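Local coordinates for putative exported protein (Bordetella parapertussis, PDB 3OCJ), which is of unknown function but carries a Rossmann-like methyltransferase domain, which suggests an S-adenosylmethionine-dependent enzyme, and binds palmitic acid in the crystal, at residues L62-N67 and Q262-A267. Sequence-based numbering, arbitrary orientation.
Sequences LYRGLN and QPRWNA. With PLM (palmitic acid), chain D.
The guanidinium groups of Arg-64 and Arg-264 overlap, their planes 38° apart: NH1 of Arg-64 sits over the centre of the Arg-264 group, and CG of Arg-264 covers one face of the Arg-64 group, offset toward the rim. Two donors, Arg-64 NH1 and Arg-264 NH2, thus come within 3.3 Å of each other, like charges whose repulsion is probably eased by the oxygens at their edges. In the plane of the Arg-64 group, NH2 donates to Gln-262 O (2.9 Å), which receives it nearly along the C=O axis. Arg-264, extended from CG to NE (chi3 174°), reaches Tyr-63 O with NE at 2.9 Å, the donor tilted 34° from the carbonyl plane. One water joins Arg-64 NE, Arg-264 NH2 and Leu-62 O. Arginine suits both places, since its several N-H groups can serve carbonyls left over where helices stop. Arg-64 and Gln-262 are the first residues past helices 55-63 and 247-261, both with positive phi, so the contact ties the helical N-terminal part to a loop of the probable methyltransferase (Rossmann-like) fold. Between the two backbones, Arg-264 N donates to Arg-64 O (2.8 Å), and Pro-263 CA adds a CA-H...O contact to the same oxygen.

Trp-265 lies sandwiched: Pro-263 CB is over the centre of one indole face, and C4 of the palmitic acid over the other, 3.5 Å from Trp-265 CD2. A broad, flat ring suits a flexible alkyl chain, while NE1 is hydrogen-bonded to a glycerol, probably from the crystallisation liquor. Gly-65, without a side chain, brings its CA to 3.8 Å from Trp-265 CZ3. Next to it, Leu-66 sets CG 4.2 Å from Trp-265 CZ3 and its CD1 against the first carbons of the fatty acid, which is also hydrogen-bonded to Tyr-199 OH.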
loop_
_atom_site.group_PDB
_atom_site.type_symbol
_atom_site.label_atom_id
_atom_site.label_comp_id
_atom_site.label_asym_id
_atom_site.label_seq_id
_atom_site.Cartn_x
_atom_site.Cartn_y
_atom_site.Cartn_z
ATOM N N LEU A 62 -11.996 -9.395 -7.470
ATOM C CA LEU A 62 -13.125 -9.405 -6.528
ATOM C C LEU A 62 -13.198 -8.132 -5.709
ATOM O O LEU A 62 -14.269 -7.528 -5.574
ATOM C CB LEU A 62 -13.009 -10.581 -5.558
ATOM C CG LEU A 62 -13.487 -11.935 -6.047
ATOM C CD1 LEU A 62 -13.018 -13.026 -5.105
ATOM C CD2 LEU A 62 -15.009 -11.927 -6.145
ATOM N N TYR A 63 -12.065 -7.731 -5.135
ATOM C CA TYR A 63 -12.072 -6.710 -4.084
ATOM C C TYR A 63 -11.434 -5.387 -4.485
ATOM O O TYR A 63 -11.572 -4.386 -3.777
ATOM C CB TYR A 63 -11.437 -7.262 -2.797
ATOM C CG TYR A 63 -12.051 -8.594 -2.405
ATOM C CD1 TYR A 63 -13.408 -8.695 -2.102
ATOM C CD2 TYR A 63 -11.284 -9.755 -2.374
ATOM C CE1 TYR A 63 -13.977 -9.921 -1.779
ATOM C CE2 TYR A 63 -11.846 -10.983 -2.039
ATOM C CZ TYR A 63 -13.183 -11.059 -1.746
ATOM O OH TYR A 63 -13.736 -12.288 -1.418
ATOM N N ARG A 64 -10.686 -5.390 -5.590
ATOM C CA ARG A 64 -10.199 -4.154 -6.209
ATOM C C ARG A 64 -9.299 -3.325 -5.288
ATOM O O ARG A 64 -9.232 -2.102 -5.374
ATOM C CB ARG A 64 -11.368 -3.339 -6.773
ATOM C CG ARG A 64 -12.167 -4.142 -7.801
ATOM C CD ARG A 64 -13.237 -3.323 -8.506
ATOM N NE ARG A 64 -14.201 -2.757 -7.577
ATOM C CZ ARG A 64 -14.319 -1.456 -7.326
ATOM N NH1 ARG A 64 -15.228 -1.030 -6.464
ATOM N NH2 ARG A 64 -13.536 -0.582 -7.941
ATOM N N GLY A 65 -8.589 -4.028 -4.420
ATOM C CA GLY A 65 -7.585 -3.420 -3.565
ATOM C C GLY A 65 -6.791 -4.514 -2.874
ATOM O O GLY A 65 -7.041 -5.706 -3.083
ATOM N N LEU A 66 -5.827 -4.115 -2.055
ATOM C CA LEU A 66 -4.992 -5.062 -1.340
ATOM C C LEU A 66 -5.395 -5.145 0.119
ATOM O O LEU A 66 -5.738 -4.132 0.735
ATOM C CB LEU A 66 -3.520 -4.658 -1.427
ATOM C CG LEU A 66 -2.897 -4.660 -2.819
ATOM C CD1 LEU A 66 -1.459 -4.151 -2.757
ATOM C CD2 LEU A 66 -2.954 -6.039 -3.458
ATOM N N ASN A 67 -5.345 -6.349 0.673
ATOM C CA ASN A 67 -5.486 -6.515 2.112
ATOM C C ASN A 67 -4.118 -6.785 2.725
ATOM O O ASN A 67 -3.082 -6.703 2.043
ATOM C CB ASN A 67 -6.448 -7.652 2.449
ATOM C CG ASN A 67 -5.945 -8.997 1.984
ATOM O OD1 ASN A 67 -5.001 -9.080 1.202
ATOM N ND2 ASN A 67 -6.585 -10.059 2.444
ATOM N N GLN A 262 -9.855 -2.426 -12.253
ATOM C CA GLN A 262 -10.473 -1.169 -11.826
ATOM C C GLN A 262 -10.218 -0.913 -10.344
ATOM O O GLN A 262 -11.136 -0.866 -9.536
ATOM C CB GLN A 262 -11.959 -1.131 -12.174
ATOM C CG GLN A 262 -12.191 -1.453 -13.648
ATOM C CD GLN A 262 -13.470 -0.863 -14.199
ATOM O OE1 GLN A 262 -14.544 -1.026 -13.623
ATOM N NE2 GLN A 262 -13.360 -0.175 -15.329
ATOM N N PRO A 263 -8.950 -0.717 -9.986
ATOM C CA PRO A 263 -8.596 -0.642 -8.561
ATOM C C PRO A 263 -9.162 0.591 -7.855
ATOM O O PRO A 263 -9.367 1.644 -8.464
ATOM C CB PRO A 263 -7.067 -0.545 -8.559
ATOM C CG PRO A 263 -6.624 -0.698 -9.982
ATOM C CD PRO A 263 -7.800 -0.532 -10.886
ATOM N N ARG A 264 -9.344 0.450 -6.549
ATOM C CA ARG A 264 -9.886 1.502 -5.698
ATOM C C ARG A 264 -8.820 2.460 -5.168
ATOM O O ARG A 264 -9.166 3.434 -4.496
ATOM C CB ARG A 264 -10.540 0.882 -4.458
ATOM C CG ARG A 264 -11.606 -0.151 -4.685
ATOM C CD ARG A 264 -11.797 -0.956 -3.393
ATOM N NE ARG A 264 -12.911 -1.881 -3.512
ATOM C CZ ARG A 264 -14.179 -1.535 -3.311
ATOM N NH1 ARG A 264 -14.477 -0.288 -2.968
ATOM N NH2 ARG A 264 -15.145 -2.431 -3.456
ATOM N N TRP A 265 -7.540 2.178 -5.432
ATOM C CA TRP A 265 -6.437 2.979 -4.884
ATOM C C TRP A 265 -6.096 4.190 -5.737
ATOM O O TRP A 265 -4.920 4.550 -5.869
ATOM C CB TRP A 265 -5.192 2.107 -4.688
ATOM C CG TRP A 265 -4.670 1.401 -5.926
ATOM C CD1 TRP A 265 -4.136 1.984 -7.041
ATOM C CD2 TRP A 265 -4.600 -0.014 -6.141
ATOM N NE1 TRP A 265 -3.739 1.014 -7.946
ATOM C CE2 TRP A 265 -4.003 -0.221 -7.409
ATOM C CE3 TRP A 265 -4.954 -1.130 -5.373
ATOM C CZ2 TRP A 265 -3.792 -1.498 -7.938
ATOM C CZ3 TRP A 265 -4.741 -2.404 -5.902
ATOM C CH2 TRP A 265 -4.160 -2.571 -7.172
ATOM N N ASN A 266 -7.114 4.830 -6.297
ATOM C CA ASN A 266 -6.889 5.879 -7.285
ATOM C C ASN A 266 -7.077 7.314 -6.784
ATOM O O ASN A 266 -7.398 8.211 -7.571
ATOM C CB ASN A 266 -7.758 5.627 -8.519
ATOM C CG ASN A 266 -9.238 5.747 -8.226
ATOM O OD1 ASN A 266 -9.674 5.719 -7.070
ATOM N ND2 ASN A 266 -10.033 5.882 -9.288
ATOM N N ALA A 267 -6.882 7.519 -5.485
ATOM C CA ALA A 267 -6.849 8.872 -4.949
ATOM C C ALA A 267 -5.405 9.338 -5.038
ATOM O O ALA A 267 -4.625 9.139 -4.110
ATOM C CB ALA A 267 -7.345 8.912 -3.514
HETATM C C1 PLM D . -2.170 -0.715 -1.419
HETATM O O1 PLM D . -1.072 -0.662 -0.828
HETATM O O2 PLM D . -3.169 -1.102 -0.776
HETATM C C2 PLM D . -2.324 -0.336 -2.882
HETATM C C3 PLM D . -0.991 -0.137 -3.606
HETATM C C4 PLM D . -1.277 -0.043 -5.105
HETATM C C5 PLM D . -0.072 0.386 -5.932
HETATM C C6 PLM D . 1.041 -0.657 -5.923
HETATM C C7 PLM D . 0.522 -2.087 -6.010
HETATM C C8 PLM D . -0.143 -2.417 -7.341
HETATM C C9 PLM D . -0.568 -3.881 -7.298
HETATM C CA PLM D . -0.824 -4.470 -8.677
HETATM C CB PLM D . -0.662 -5.985 -8.615
HETATM C CC PLM D . -1.321 -6.682 -9.794
HETATM C CD PLM D . -1.172 -8.192 -9.665
HETATM C CE PLM D . -1.984 -8.882 -10.758
HETATM C CF PLM D . -2.261 -10.337 -10.416
HETATM C CG PLM D . -0.987 -11.152 -10.259
HETATM O O HOH W 1 -14.904 -4.798 -5.460
#